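Local coordinates for transcriptional regulator of the TetR/AcrR family (Thermobifida fusca YX, PDB 3DCF), which probably binds DNA at regulatory sites and controls transcription, most likely as a dimeric repressor of the TetR/AcrR family, at residues 50-53 and 54-58; 61-64 and 65-69; 78-81 and 82-86; 113-116 and 117-121; 141-144 and 145-149. All coordinates share one frame; numbering follows the deposited sequence.

Contact 1 of 5, residues 50-53 and 54-58; sequences YATS and LDDIA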
loop_
_atom_site.group_PDB
_atom_site.type_symbol
_atom_site.label_atom_id
_atom_site.label_comp_id
_atom_site.label_asym_id
_atom_site.label_seq_id
_atom_site.Cartn_x
_atom_site.Cartn_y
_atom_site.Cartn_z
ATOM N N TYR A 50 -10.627 -22.798 -1.995
ATOM C CA TYR A 50 -10.098 -23.837 -2.906
ATOM C C TYR A 50 -10.704 -25.236 -2.714
ATOM O O TYR A 50 -10.640 -26.051 -3.638
ATOM C CB TYR A 50 -8.563 -23.895 -2.859
ATOM C CG TYR A 50 -7.888 -22.595 -3.287
ATOM C CD1 TYR A 50 -7.561 -22.339 -4.636
ATOM C CD2 TYR A 50 -7.579 -21.605 -2.336
ATOM C CE1 TYR A 50 -6.933 -21.108 -5.024
ATOM C CE2 TYR A 50 -6.952 -20.387 -2.710
ATOM C CZ TYR A 50 -6.636 -20.146 -4.044
ATOM O OH TYR A 50 -6.026 -18.950 -4.353
ATOM N N ALA A 51 -11.264 -25.506 -1.530
ATOM C CA ALA A 51 -11.950 -26.775 -1.226
ATOM C C ALA A 51 -13.449 -26.763 -1.608
ATOM O O ALA A 51 -14.085 -27.828 -1.641
ATOM C CB ALA A 51 -11.793 -27.117 0.267
ATOM N N THR A 52 -13.996 -25.571 -1.888
ATOM C CA THR A 52 -15.421 -25.372 -2.235
ATOM C C THR A 52 -15.633 -25.217 -3.743
ATOM O O THR A 52 -14.958 -24.410 -4.360
ATOM C CB THR A 52 -15.968 -24.064 -1.571
ATOM O OG1 THR A 52 -15.642 -24.050 -0.173
ATOM C CG2 THR A 52 -17.487 -23.928 -1.762
ATOM N N SER A 53 -16.580 -25.959 -4.319
ATOM C CA SER A 53 -16.923 -25.864 -5.760
ATOM C C SER A 53 -18.355 -25.327 -5.959
ATOM O O SER A 53 -19.069 -25.065 -4.971
ATOM C CB SER A 53 -16.785 -27.242 -6.396
ATOM O OG SER A 53 -17.588 -28.183 -5.718
ATOM N N LEU A 54 -18.762 -25.127 -7.221
ATOM C CA LEU A 54 -20.164 -24.721 -7.537
ATOM C C LEU A 54 -21.187 -25.818 -7.200
ATOM O O LEU A 54 -22.347 -25.505 -6.916
ATOM C CB LEU A 54 -20.358 -24.243 -8.996
ATOM C CG LEU A 54 -20.185 -22.753 -9.353
ATOM C CD1 LEU A 54 -20.342 -22.565 -10.870
ATOM C CD2 LEU A 54 -21.192 -21.852 -8.620
ATOM N N ASP A 55 -20.750 -27.077 -7.247
ATOM C CA ASP A 55 -21.566 -28.252 -6.853
ATOM C C ASP A 55 -21.920 -28.230 -5.359
ATOM O O ASP A 55 -23.031 -28.599 -4.986
ATOM C CB ASP A 55 -20.800 -29.546 -7.149
ATOM C CG ASP A 55 -20.491 -29.710 -8.616
ATOM O OD1 ASP A 55 -21.414 -30.113 -9.359
ATOM O OD2 ASP A 55 -19.326 -29.438 -9.014
ATOM N N ASP A 56 -20.955 -27.822 -4.523
ATOM C CA ASP A 56 -21.141 -27.681 -3.067
ATOM C C ASP A 56 -22.151 -26.577 -2.712
ATOM O O ASP A 56 -23.004 -26.786 -1.840
ATOM C CB ASP A 56 -19.809 -27.364 -2.363
ATOM C CG ASP A 56 -18.785 -28.498 -2.465
ATOM O OD1 ASP A 56 -19.177 -29.685 -2.412
ATOM O OD2 ASP A 56 -17.576 -28.184 -2.569
ATOM N N ILE A 57 -22.046 -25.423 -3.389
ATOM C CA ILE A 57 -22.953 -24.261 -3.182
ATOM C C ILE A 57 -24.382 -24.646 -3.573
ATOM O O ILE A 57 -25.309 -24.399 -2.808
ATOM C CB ILE A 57 -22.489 -22.986 -3.971
ATOM C CG1 ILE A 57 -21.123 -22.492 -3.453
ATOM C CG2 ILE A 57 -23.522 -21.853 -3.856
ATOM C CD1 ILE A 57 -20.430 -21.479 -4.377
ATOM N N ALA A 58 -24.524 -25.257 -4.756
ATOM C CA ALA A 58 -25.806 -25.791 -5.268
ATOM C C ALA A 58 -26.441 -26.809 -4.311
ATOM O O ALA A 58 -27.661 -26.821 -4.151
ATOM C CB ALA A 58 -25.611 -26.440 -6.642
HETATM O O HOH W 1 -15.595 -29.567 -3.435
#
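With CG of Asp56 set beside its own backbone N (chi1 -65°) and OG of Ser53 held between N and the carbonyl carbon (chi1 56°), the carboxylate turns back over the start of helix 54-61 and meets the serine. OD2 does the touching. It accepts the backbone N-H of Ser53, N to OD2 3.0 Å, in a fairly straight bond that arrives on the anti side of the oxygen and 33° out of the carboxylate plane. The hydroxyl adds a weak bond to the same oxygen, Ser53 OG to Asp56 OD2 3.1 Å. Ser53 is the N-cap residue, and this is the N-cap N-H to N3 side-chain bond of a capping box. The first helical turn is closed by a weak bond from Ile57 N to Ser53 O, 3.4 Å. On the loop side a water donates to Ala51 O and to Asp56 OD2, 2.6 Å from the latter. Thr52 lays CG2 obliquely across CB of Asp56, 4.2 Å away, while its OG1 bonds Gly48 O. Lys47 forms a salt bridge with OD2 as well. The N-H of Ser53 and, weakly, its hydroxyl, together with a water and the Lys47 ammonium, thus gather on one carboxylate oxygen, which would be expected to keep Asp56 ionised and to tie the preceding loop to the start of the predicted helix-turn-helix.

Contact 2 of 5, residues 61-64 and 65-69; sequences IGFT and KPAIY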
loop_
_atom_site.group_PDB
_atom_site.type_symbol
_atom_site.label_atom_id
_atom_site.label_comp_id
_atom_site.label_asym_id
_atom_site.label_seq_id
_atom_site.Cartn_x
_atom_site.Cartn_y
_atom_site.Cartn_z
ATOM N N ILE A 61 -27.965 -24.880 -0.768
ATOM C CA ILE A 61 -29.257 -24.176 -1.001
ATOM C C ILE A 61 -30.366 -25.113 -1.542
ATOM O O ILE A 61 -31.546 -24.752 -1.527
ATOM C CB ILE A 61 -29.102 -22.921 -1.915
ATOM C CG1 ILE A 61 -28.704 -23.284 -3.359
ATOM C CG2 ILE A 61 -28.097 -21.957 -1.301
ATOM C CD1 ILE A 61 -28.585 -22.100 -4.264
ATOM N N GLY A 62 -29.979 -26.292 -2.036
ATOM C CA GLY A 62 -30.914 -27.268 -2.569
ATOM C C GLY A 62 -31.284 -27.032 -4.026
ATOM O O GLY A 62 -32.450 -27.178 -4.390
ATOM N N PHE A 63 -30.294 -26.665 -4.849
ATOM C CA PHE A 63 -30.454 -26.397 -6.295
ATOM C C PHE A 63 -29.690 -27.423 -7.113
ATOM O O PHE A 63 -28.772 -28.075 -6.611
ATOM C CB PHE A 63 -29.963 -24.972 -6.650
ATOM C CG PHE A 63 -31.056 -23.927 -6.645
ATOM C CD1 PHE A 63 -31.921 -23.794 -5.546
ATOM C CD2 PHE A 63 -31.208 -23.049 -7.736
ATOM C CE1 PHE A 63 -32.944 -22.827 -5.538
ATOM C CE2 PHE A 63 -32.224 -22.070 -7.745
ATOM C CZ PHE A 63 -33.097 -21.960 -6.641
ATOM N N THR A 64 -30.080 -27.549 -8.377
ATOM C CA THR A 64 -29.382 -28.427 -9.324
ATOM C C THR A 64 -28.133 -27.677 -9.852
ATOM O O THR A 64 -27.987 -26.464 -9.638
ATOM C CB THR A 64 -30.312 -28.856 -10.505
ATOM O OG1 THR A 64 -30.677 -27.712 -11.283
ATOM C CG2 THR A 64 -31.596 -29.530 -9.994
ATOM N N LYS A 65 -27.247 -28.400 -10.542
ATOM C CA LYS A 65 -26.027 -27.814 -11.149
ATOM C C LYS A 65 -26.465 -26.849 -12.291
ATOM O O LYS A 65 -25.963 -25.725 -12.337
ATOM C CB LYS A 65 -25.042 -28.905 -11.638
ATOM C CG LYS A 65 -23.578 -28.743 -11.208
ATOM C CD LYS A 65 -22.767 -27.697 -11.950
ATOM C CE LYS A 65 -21.288 -27.811 -11.546
ATOM N NZ LYS A 65 -20.369 -26.875 -12.264
ATOM N N PRO A 66 -27.368 -27.294 -13.225
ATOM C CA PRO A 66 -27.964 -26.370 -14.228
ATOM C C PRO A 66 -28.642 -25.110 -13.659
ATOM O O PRO A 66 -28.540 -24.041 -14.267
ATOM C CB PRO A 66 -29.001 -27.248 -14.940
ATOM C CG PRO A 66 -28.409 -28.588 -14.878
ATOM C CD PRO A 66 -27.817 -28.679 -13.498
ATOM N N ALA A 67 -29.307 -25.233 -12.513
ATOM C CA ALA A 67 -29.983 -24.087 -11.883
ATOM C C ALA A 67 -29.008 -22.975 -11.399
ATOM O O ALA A 67 -29.340 -21.789 -11.524
ATOM C CB ALA A 67 -30.910 -24.560 -10.757
ATOM N N ILE A 68 -27.829 -23.349 -10.879
ATOM C CA ILE A 68 -26.787 -22.375 -10.439
ATOM C C ILE A 68 -26.104 -21.650 -11.624
ATOM O O ILE A 68 -25.737 -20.473 -11.477
ATOM C CB ILE A 68 -25.692 -23.031 -9.490
ATOM C CG1 ILE A 68 -26.300 -23.514 -8.172
ATOM C CG2 ILE A 68 -24.564 -22.065 -9.124
ATOM C CD1 ILE A 68 -26.900 -22.415 -7.270
ATOM N N TYR A 69 -25.932 -22.333 -12.769
ATOM C CA TYR A 69 -25.341 -21.721 -13.996
ATOM C C TYR A 69 -26.053 -20.448 -14.463
ATOM O O TYR A 69 -25.387 -19.518 -14.924
ATOM C CB TYR A 69 -25.240 -22.706 -15.185
ATOM C CG TYR A 69 -24.169 -23.765 -15.051
ATOM C CD1 TYR A 69 -22.821 -23.415 -14.934
ATOM C CD2 TYR A 69 -24.492 -25.121 -15.100
ATOM C CE1 TYR A 69 -21.816 -24.391 -14.813
ATOM C CE2 TYR A 69 -23.508 -26.114 -14.995
ATOM C CZ TYR A 69 -22.171 -25.747 -14.847
ATOM O OH TYR A 69 -21.216 -26.734 -14.743
#
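Phe63 lays the CD2 side of its ring against the methyl of Ala67, CD2 to CB 3.4 Å. Its CB also meets CD1 of Ile68 at 4.0 Å. Ile61 and Ile68 reach toward each other tip to tip, CD1 to CD1 3.5 Å. Thr64 is the N-cap of helix 65-71: its chi1 of 65° swings OG1 in toward the helix start, where the hydroxyl oxygen accepts Ala67 N at 3.1 Å. A weak bond from Ile68 N to Thr64 O, 3.4 Å, begins the helical pattern. Lys65 NZ donates to Tyr69 OH at 2.6 Å. Gly62, with positive phi, is the C-prime residue of the Schellman motif that ends helix 54-61, making this the turn of the predicted helix-turn-helix. Ile61 and Ile68 both rest on Ile36 of helix 31-46, Phe63 touches Arg32 there, and Ile68 also packs on Leu54 and Ala58 of helix 54-61.

Contact 3 of 5, residues 78-81 and 82-86; sequences VLFA and IVNSI
Helix 75-98, the long helix that leads from the DNA-binding domain into the C-terminal domain in TetR-type regulators, carries this contact in two successive turns. Phe80 and Asn84 lie side by side and point the same way, both with CG anti to the backbone N (chi1 173° and -163°). CB of Asn84 sits over one face of the Phe80 ring, offset toward its rim. ND2 of Asn84 lies above the same face, beyond the CE2-CZ edge, 4.1 Å from Phe80 CZ, the amide plane turned 36° from that of the ring. Val83 brings CG2 to 3.2 Å from Leu79 O, and its N bonds the same oxygen. Val78 and Ile82 meet helix 31-46, Leu79 and Val83 meet Leu128 of helix 123-130, and Phe80 and Asn84 meet Met144 of helix 138-164. Asn84 N bonds Phe80 O at 2.7 Å, almost straight on to the carbonyl; with that N-H spent on the backbone, ring and amide are held against each other by packing.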
loop_
_atom_site.group_PDB
_atom_site.type_symbol
_atom_site.label_atom_id
_atom_site.label_comp_id
_atom_site.label_asym_id
_atom_site.label_seq_id
_atom_site.Cartn_x
_atom_site.Cartn_y
_atom_site.Cartn_z
ATOM N N VAL A 78 -18.746 -16.058 -8.526
ATOM C CA VAL A 78 -19.380 -15.961 -7.195
ATOM C C VAL A 78 -18.516 -15.078 -6.287
ATOM O O VAL A 78 -19.050 -14.239 -5.558
ATOM C CB VAL A 78 -19.604 -17.336 -6.508
ATOM C CG1 VAL A 78 -20.281 -17.148 -5.164
ATOM C CG2 VAL A 78 -20.454 -18.257 -7.388
ATOM N N LEU A 79 -17.194 -15.258 -6.353
ATOM C CA LEU A 79 -16.271 -14.445 -5.562
ATOM C C LEU A 79 -16.317 -12.943 -5.933
ATOM O O LEU A 79 -16.232 -12.088 -5.033
ATOM C CB LEU A 79 -14.848 -14.986 -5.638
ATOM C CG LEU A 79 -13.824 -14.391 -4.651
ATOM C CD1 LEU A 79 -14.260 -14.461 -3.171
ATOM C CD2 LEU A 79 -12.494 -15.104 -4.845
ATOM N N PHE A 80 -16.469 -12.629 -7.228
ATOM C CA PHE A 80 -16.641 -11.235 -7.684
ATOM C C PHE A 80 -17.903 -10.621 -7.055
ATOM O O PHE A 80 -17.849 -9.526 -6.487
ATOM C CB PHE A 80 -16.715 -11.145 -9.217
ATOM C CG PHE A 80 -17.068 -9.765 -9.726
ATOM C CD1 PHE A 80 -16.105 -8.747 -9.745
ATOM C CD2 PHE A 80 -18.372 -9.473 -10.166
ATOM C CE1 PHE A 80 -16.434 -7.440 -10.197
ATOM C CE2 PHE A 80 -18.717 -8.181 -10.624
ATOM C CZ PHE A 80 -17.744 -7.161 -10.646
ATOM N N ALA A 81 -19.021 -11.343 -7.172
ATOM C CA ALA A 81 -20.306 -10.945 -6.598
ATOM C C ALA A 81 -20.217 -10.626 -5.095
ATOM O O ALA A 81 -20.802 -9.636 -4.654
ATOM C CB ALA A 81 -21.352 -12.028 -6.849
ATOM N N ILE A 82 -19.486 -11.454 -4.336
ATOM C CA ILE A 82 -19.258 -11.236 -2.883
ATOM C C ILE A 82 -18.464 -9.944 -2.628
ATOM O O ILE A 82 -18.831 -9.154 -1.745
ATOM C CB ILE A 82 -18.505 -12.421 -2.192
ATOM C CG1 ILE A 82 -19.354 -13.693 -2.196
ATOM C CG2 ILE A 82 -18.152 -12.096 -0.721
ATOM C CD1 ILE A 82 -18.549 -14.938 -1.844
ATOM N N VAL A 83 -17.398 -9.744 -3.408
ATOM C CA VAL A 83 -16.556 -8.539 -3.304
ATOM C C VAL A 83 -17.297 -7.271 -3.763
ATOM O O VAL A 83 -17.180 -6.232 -3.101
ATOM C CB VAL A 83 -15.229 -8.680 -4.084
ATOM C CG1 VAL A 83 -14.397 -7.385 -3.994
ATOM C CG2 VAL A 83 -14.433 -9.875 -3.550
ATOM N N ASN A 84 -18.044 -7.352 -4.874
ATOM C CA ASN A 84 -18.802 -6.183 -5.380
ATOM C C ASN A 84 -19.891 -5.753 -4.386
ATOM O O ASN A 84 -20.151 -4.560 -4.251
ATOM C CB ASN A 84 -19.384 -6.420 -6.792
ATOM C CG ASN A 84 -19.806 -5.110 -7.514
ATOM O OD1 ASN A 84 -19.369 -4.007 -7.167
ATOM N ND2 ASN A 84 -20.644 -5.251 -8.545
ATOM N N SER A 85 -20.482 -6.726 -3.683
ATOM C CA SER A 85 -21.474 -6.479 -2.627
ATOM C C SER A 85 -20.854 -5.736 -1.434
ATOM O O SER A 85 -21.403 -4.727 -0.997
ATOM C CB SER A 85 -22.103 -7.803 -2.160
ATOM O OG SER A 85 -22.999 -7.622 -1.073
ATOM N N ILE A 86 -19.724 -6.251 -0.927
ATOM C CA ILE A 86 -18.956 -5.629 0.196
ATOM C C ILE A 86 -18.476 -4.203 -0.165
ATOM O O ILE A 86 -18.520 -3.314 0.693
ATOM C CB ILE A 86 -17.736 -6.507 0.680
ATOM C CG1 ILE A 86 -18.204 -7.853 1.256
ATOM C CG2 ILE A 86 -16.932 -5.802 1.782
ATOM C CD1 ILE A 86 -17.068 -8.852 1.475
#

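Contact 4 of 5, residues 113-116 and 117-121; sequences VEHT and RTILR
Glu114 and Arg117 meet across a turn of helix 104-121, in the all-helical C-terminal domain of the TetR fold, with OE1 2.9 Å from NH2. The side chains cross at about a right angle, carboxylate and guanidinium planes 62° apart, and the oxygen stands well out of the guanidinium plane, so this salt bridge rests on charge without an N-H directed at it. The bend of the glutamate at chi2 (50°) folds the carboxylate back toward Arg117. Arg117 in turn runs its chain along the carbonyl of Val113, and the guanidinium has Val113 O at its edge. Next to this pair Thr118 donates OG1 to Glu114 O at 2.8 Å, while its backbone N bonds the same oxygen at 3.0 Å; the two donors arrive from opposite faces of the carbonyl plane. The other carboxylate oxygen, OE2, is engaged by Arg93 of helix 75-98 in a second salt bridge, which positions Glu114 between two arginines and would probably stabilise its negative charge in this buried setting. Farther round, His115 makes an edge-to-face pair with Tyr151 and touches helix 173-185, and Thr116 bonds Leu112 O and packs on Val203 of helix 199-212. Ile119 comes over the imidazole, its CG1 above one face near the rim and its CD1 4.1 Å from His115 NE2.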
loop_
_atom_site.group_PDB
_atom_site.type_symbol
_atom_site.label_atom_id
_atom_site.label_comp_id
_atom_site.label_asym_id
_atom_site.label_seq_id
_atom_site.Cartn_x
_atom_site.Cartn_y
_atom_site.Cartn_z
ATOM N N VAL A 113 -12.120 6.708 10.264
ATOM C CA VAL A 113 -12.422 5.690 11.303
ATOM C C VAL A 113 -13.252 4.559 10.680
ATOM O O VAL A 113 -13.004 3.384 10.939
ATOM C CB VAL A 113 -13.236 6.280 12.495
ATOM C CG1 VAL A 113 -13.654 5.171 13.478
ATOM C CG2 VAL A 113 -12.454 7.391 13.211
ATOM N N GLU A 114 -14.244 4.946 9.878
ATOM C CA GLU A 114 -15.110 4.006 9.148
ATOM C C GLU A 114 -14.326 3.185 8.117
ATOM O O GLU A 114 -14.498 1.977 8.053
ATOM C CB GLU A 114 -16.256 4.778 8.452
ATOM C CG GLU A 114 -17.182 3.961 7.536
ATOM C CD GLU A 114 -17.715 2.701 8.200
ATOM O OE1 GLU A 114 -18.243 2.774 9.324
ATOM O OE2 GLU A 114 -17.588 1.629 7.594
ATOM N N HIS A 115 -13.488 3.864 7.328
ATOM C CA HIS A 115 -12.681 3.228 6.272
ATOM C C HIS A 115 -11.694 2.194 6.830
ATOM O O HIS A 115 -11.633 1.069 6.327
ATOM C CB HIS A 115 -11.962 4.285 5.417
ATOM C CG HIS A 115 -11.235 3.720 4.237
ATOM N ND1 HIS A 115 -11.887 3.186 3.144
ATOM C CD2 HIS A 115 -9.912 3.623 3.969
ATOM C CE1 HIS A 115 -10.997 2.768 2.262
ATOM N NE2 HIS A 115 -9.791 3.021 2.738
ATOM N N THR A 116 -10.981 2.570 7.890
ATOM C CA THR A 116 -10.015 1.685 8.566
ATOM C C THR A 116 -10.701 0.489 9.231
ATOM O O THR A 116 -10.193 -0.629 9.134
ATOM C CB THR A 116 -9.180 2.450 9.609
ATOM O OG1 THR A 116 -8.753 3.699 9.053
ATOM C CG2 THR A 116 -7.954 1.632 10.026
ATOM N N ARG A 117 -11.834 0.734 9.910
ATOM C CA ARG A 117 -12.679 -0.342 10.496
ATOM C C ARG A 117 -13.072 -1.358 9.423
ATOM O O ARG A 117 -12.984 -2.562 9.654
ATOM C CB ARG A 117 -13.976 0.195 11.150
ATOM C CG ARG A 117 -13.877 0.674 12.604
ATOM C CD ARG A 117 -15.293 0.908 13.215
ATOM N NE ARG A 117 -16.022 2.036 12.602
ATOM C CZ ARG A 117 -17.327 2.336 12.767
ATOM N NH1 ARG A 117 -18.145 1.582 13.518
ATOM N NH2 ARG A 117 -17.836 3.406 12.145
ATOM N N THR A 118 -13.505 -0.856 8.264
ATOM C CA THR A 118 -13.895 -1.707 7.136
ATOM C C THR A 118 -12.713 -2.514 6.599
ATOM O O THR A 118 -12.912 -3.670 6.212
ATOM C CB THR A 118 -14.540 -0.893 5.988
ATOM O OG1 THR A 118 -15.575 -0.069 6.531
ATOM C CG2 THR A 118 -15.128 -1.807 4.897
ATOM N N ILE A 119 -11.507 -1.916 6.575
ATOM C CA ILE A 119 -10.284 -2.621 6.118
ATOM C C ILE A 119 -9.955 -3.812 7.046
ATOM O O ILE A 119 -9.816 -4.951 6.567
ATOM C CB ILE A 119 -9.010 -1.695 6.003
ATOM C CG1 ILE A 119 -9.179 -0.547 4.990
ATOM C CG2 ILE A 119 -7.782 -2.502 5.597
ATOM C CD1 ILE A 119 -9.518 -0.955 3.586
ATOM N N LEU A 120 -9.861 -3.533 8.355
ATOM C CA LEU A 120 -9.525 -4.554 9.383
ATOM C C LEU A 120 -10.534 -5.717 9.482
ATOM O O LEU A 120 -10.159 -6.829 9.877
ATOM C CB LEU A 120 -9.317 -3.902 10.763
ATOM C CG LEU A 120 -8.202 -2.851 10.878
ATOM C CD1 LEU A 120 -8.176 -2.295 12.287
ATOM C CD2 LEU A 120 -6.816 -3.386 10.481
ATOM N N ARG A 121 -11.793 -5.444 9.120
ATOM C CA ARG A 121 -12.871 -6.450 9.065
ATOM C C ARG A 121 -12.892 -7.264 7.753
ATOM O O ARG A 121 -13.404 -8.387 7.732
ATOM C CB ARG A 121 -14.247 -5.787 9.254
ATOM C CG ARG A 121 -14.536 -5.340 10.656
ATOM C CD ARG A 121 -15.844 -4.582 10.725
ATOM N NE ARG A 121 -16.275 -4.410 12.116
ATOM C CZ ARG A 121 -15.772 -3.534 12.998
ATOM N NH1 ARG A 121 -14.768 -2.710 12.686
ATOM N NH2 ARG A 121 -16.273 -3.494 14.235
#

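Contact 5 of 5, residues 141-144 and 145-149; sequences EREM and RKRER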
loop_
_atom_site.group_PDB
_atom_site.type_symbol
_atom_site.label_atom_id
_atom_site.label_comp_id
_atom_site.label_asym_id
_atom_site.label_seq_id
_atom_site.Cartn_x
_atom_site.Cartn_y
_atom_site.Cartn_z
ATOM N N GLU A 141 -12.743 -5.251 -13.868
ATOM C CA GLU A 141 -11.678 -4.367 -13.375
ATOM C C GLU A 141 -12.123 -2.904 -13.500
ATOM O O GLU A 141 -11.938 -2.133 -12.559
ATOM C CB GLU A 141 -10.349 -4.575 -14.120
ATOM C CG GLU A 141 -9.666 -5.939 -13.927
ATOM C CD GLU A 141 -9.025 -6.160 -12.562
ATOM O OE1 GLU A 141 -9.105 -5.281 -11.677
ATOM O OE2 GLU A 141 -8.424 -7.244 -12.380
ATOM N N ARG A 142 -12.715 -2.543 -14.647
ATOM C CA ARG A 142 -13.238 -1.182 -14.890
ATOM C C ARG A 142 -14.219 -0.737 -13.810
ATOM O O ARG A 142 -14.184 0.422 -13.374
ATOM C CB ARG A 142 -13.891 -1.045 -16.283
ATOM C CG ARG A 142 -12.891 -1.095 -17.453
ATOM C CD ARG A 142 -13.499 -0.779 -18.823
ATOM N NE ARG A 142 -13.751 0.649 -18.972
ATOM C CZ ARG A 142 -14.922 1.283 -18.847
ATOM N NH1 ARG A 142 -16.077 0.648 -18.611
ATOM N NH2 ARG A 142 -14.943 2.611 -19.004
ATOM N N GLU A 143 -15.068 -1.668 -13.379
ATOM C CA GLU A 143 -16.036 -1.423 -12.307
ATOM C C GLU A 143 -15.318 -1.121 -10.985
ATOM O O GLU A 143 -15.716 -0.194 -10.290
ATOM C CB GLU A 143 -16.996 -2.614 -12.151
ATOM C CG GLU A 143 -18.184 -2.419 -11.190
ATOM C CD GLU A 143 -19.130 -1.303 -11.589
ATOM O OE1 GLU A 143 -19.224 -0.986 -12.793
ATOM O OE2 GLU A 143 -19.807 -0.757 -10.691
HETATM N N MSE A 144 -14.264 -1.886 -10.668
HETATM C CA MSE A 144 -13.448 -1.649 -9.462
HETATM C C MSE A 144 -12.774 -0.279 -9.497
HETATM O O MSE A 144 -12.759 0.413 -8.472
HETATM C CB MSE A 144 -12.382 -2.733 -9.245
HETATM C CG MSE A 144 -12.888 -4.150 -9.030
HETATM SE SE MSE A 144 -14.179 -4.384 -7.582
HETATM C CE MSE A 144 -15.888 -3.739 -8.470
ATOM N N ARG A 145 -12.234 0.111 -10.659
ATOM C CA ARG A 145 -11.625 1.450 -10.827
ATOM C C ARG A 145 -12.644 2.574 -10.597
ATOM O O ARG A 145 -12.306 3.578 -9.965
ATOM C CB ARG A 145 -10.934 1.614 -12.197
ATOM C CG ARG A 145 -9.771 0.637 -12.510
ATOM C CD ARG A 145 -8.591 0.644 -11.499
ATOM N NE ARG A 145 -8.929 0.018 -10.216
ATOM C CZ ARG A 145 -8.874 -1.288 -9.921
ATOM N NH1 ARG A 145 -8.464 -2.200 -10.808
ATOM N NH2 ARG A 145 -9.238 -1.698 -8.699
ATOM N N LYS A 146 -13.879 2.386 -11.077
ATOM C CA LYS A 146 -14.957 3.358 -10.881
ATOM C C LYS A 146 -15.311 3.541 -9.399
ATOM O O LYS A 146 -15.537 4.673 -8.977
ATOM C CB LYS A 146 -16.198 2.963 -11.696
ATOM C CG LYS A 146 -17.454 3.871 -11.554
ATOM C CD LYS A 146 -18.508 3.593 -12.658
ATOM C CE LYS A 146 -19.020 2.122 -12.666
ATOM N NZ LYS A 146 -19.938 1.777 -13.804
ATOM N N ARG A 147 -15.335 2.452 -8.619
ATOM C CA ARG A 147 -15.657 2.537 -7.174
ATOM C C ARG A 147 -14.522 3.214 -6.392
ATOM O O ARG A 147 -14.810 3.998 -5.491
ATOM C CB ARG A 147 -16.035 1.188 -6.531
ATOM C CG ARG A 147 -17.049 0.296 -7.297
ATOM C CD ARG A 147 -18.196 1.029 -8.047
ATOM N NE ARG A 147 -19.130 1.691 -7.145
ATOM C CZ ARG A 147 -20.144 1.101 -6.500
ATOM N NH1 ARG A 147 -20.401 -0.208 -6.619
ATOM N NH2 ARG A 147 -20.919 1.835 -5.703
ATOM N N GLU A 148 -13.258 2.908 -6.730
ATOM C CA GLU A 148 -12.083 3.597 -6.144
ATOM C C GLU A 148 -12.174 5.117 -6.386
ATOM O O GLU A 148 -11.899 5.900 -5.472
ATOM C CB GLU A 148 -10.737 3.116 -6.729
ATOM C CG GLU A 148 -10.182 1.760 -6.267
ATOM C CD GLU A 148 -8.638 1.624 -6.504
ATOM O OE1 GLU A 148 -7.859 2.519 -6.097
ATOM O OE2 GLU A 148 -8.181 0.604 -7.058
ATOM N N ARG A 149 -12.536 5.507 -7.619
ATOM C CA ARG A 149 -12.713 6.923 -7.994
ATOM C C ARG A 149 -13.765 7.663 -7.164
ATOM O O ARG A 149 -13.538 8.819 -6.812
ATOM C CB ARG A 149 -13.020 7.113 -9.495
ATOM C CG ARG A 149 -11.787 7.042 -10.394
ATOM C CD ARG A 149 -12.063 7.564 -11.811
ATOM N NE ARG A 149 -12.935 6.676 -12.576
ATOM C CZ ARG A 149 -12.554 5.573 -13.241
ATOM N NH1 ARG A 149 -11.280 5.148 -13.258
ATOM N NH2 ARG A 149 -13.475 4.862 -13.895
HETATM O O HOH W 2 -9.203 -4.947 -8.351
#
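One arginine is shared by two glutamates on the same side of helix 138-164: Arg145 lies between Glu141, a turn before it, and Glu148, a turn after, in a salt-bridge network. NH1 reaches OE1 of Glu141 in a long, weak bond of 3.3 Å, the two side chains running side by side with their planes 42° apart. Toward Glu148 both NE and NH2 give weak bonds to OE2, NH2 at 3.0 Å. A water in the guanidinium plane accepts from Arg145 NH2 and donates weakly to Glu141 OE1. Bends at chi2 and chi3 (-58° and 72°) fold the arginine back over its own helix, so that one guanidinium face covers CB of Met144, a selenomethionine here, with NH2 3.4 Å from it. Around the helix Glu143 forms a salt bridge with Lys146 whose hydrogen bond is weak, OE1 to NZ 3.0 Å. OE2 of Glu143 sits 4.2 Å from Arg147 NH1, beyond salt-bridge range. Arg147 touches Asn84, Val87 and Leu91 of helix 75-98, Arg145 and Glu148 lie on Phe129 of helix 123-130, and Glu148 also has a long, weak ion pair with Arg189 of the second subunit.

Overall arrangement
The five contacts follow one another along an all-helical chain. Contacts 1 and 2, centres about 11 Å apart, cap the two successive helices 54-61 and 65-71 of the predicted helix-turn-helix, and touch where Phe63 N approaches Ala58 O in a probable hydrogen bond. Contact 3, on helix 75-98, lies about 16 Å centre to centre from contact 1, which it meets through Val78 and Leu54. It also touches contact 5, their centres about 14 Å apart. Contact 4, on helix 104-121, lies nearest the chain centre and about 5 Å from contact 3 at the nearest atoms. Helix 75-98 therefore bridges the probable DNA-binding end and the C-terminal domain of contacts 4 and 5.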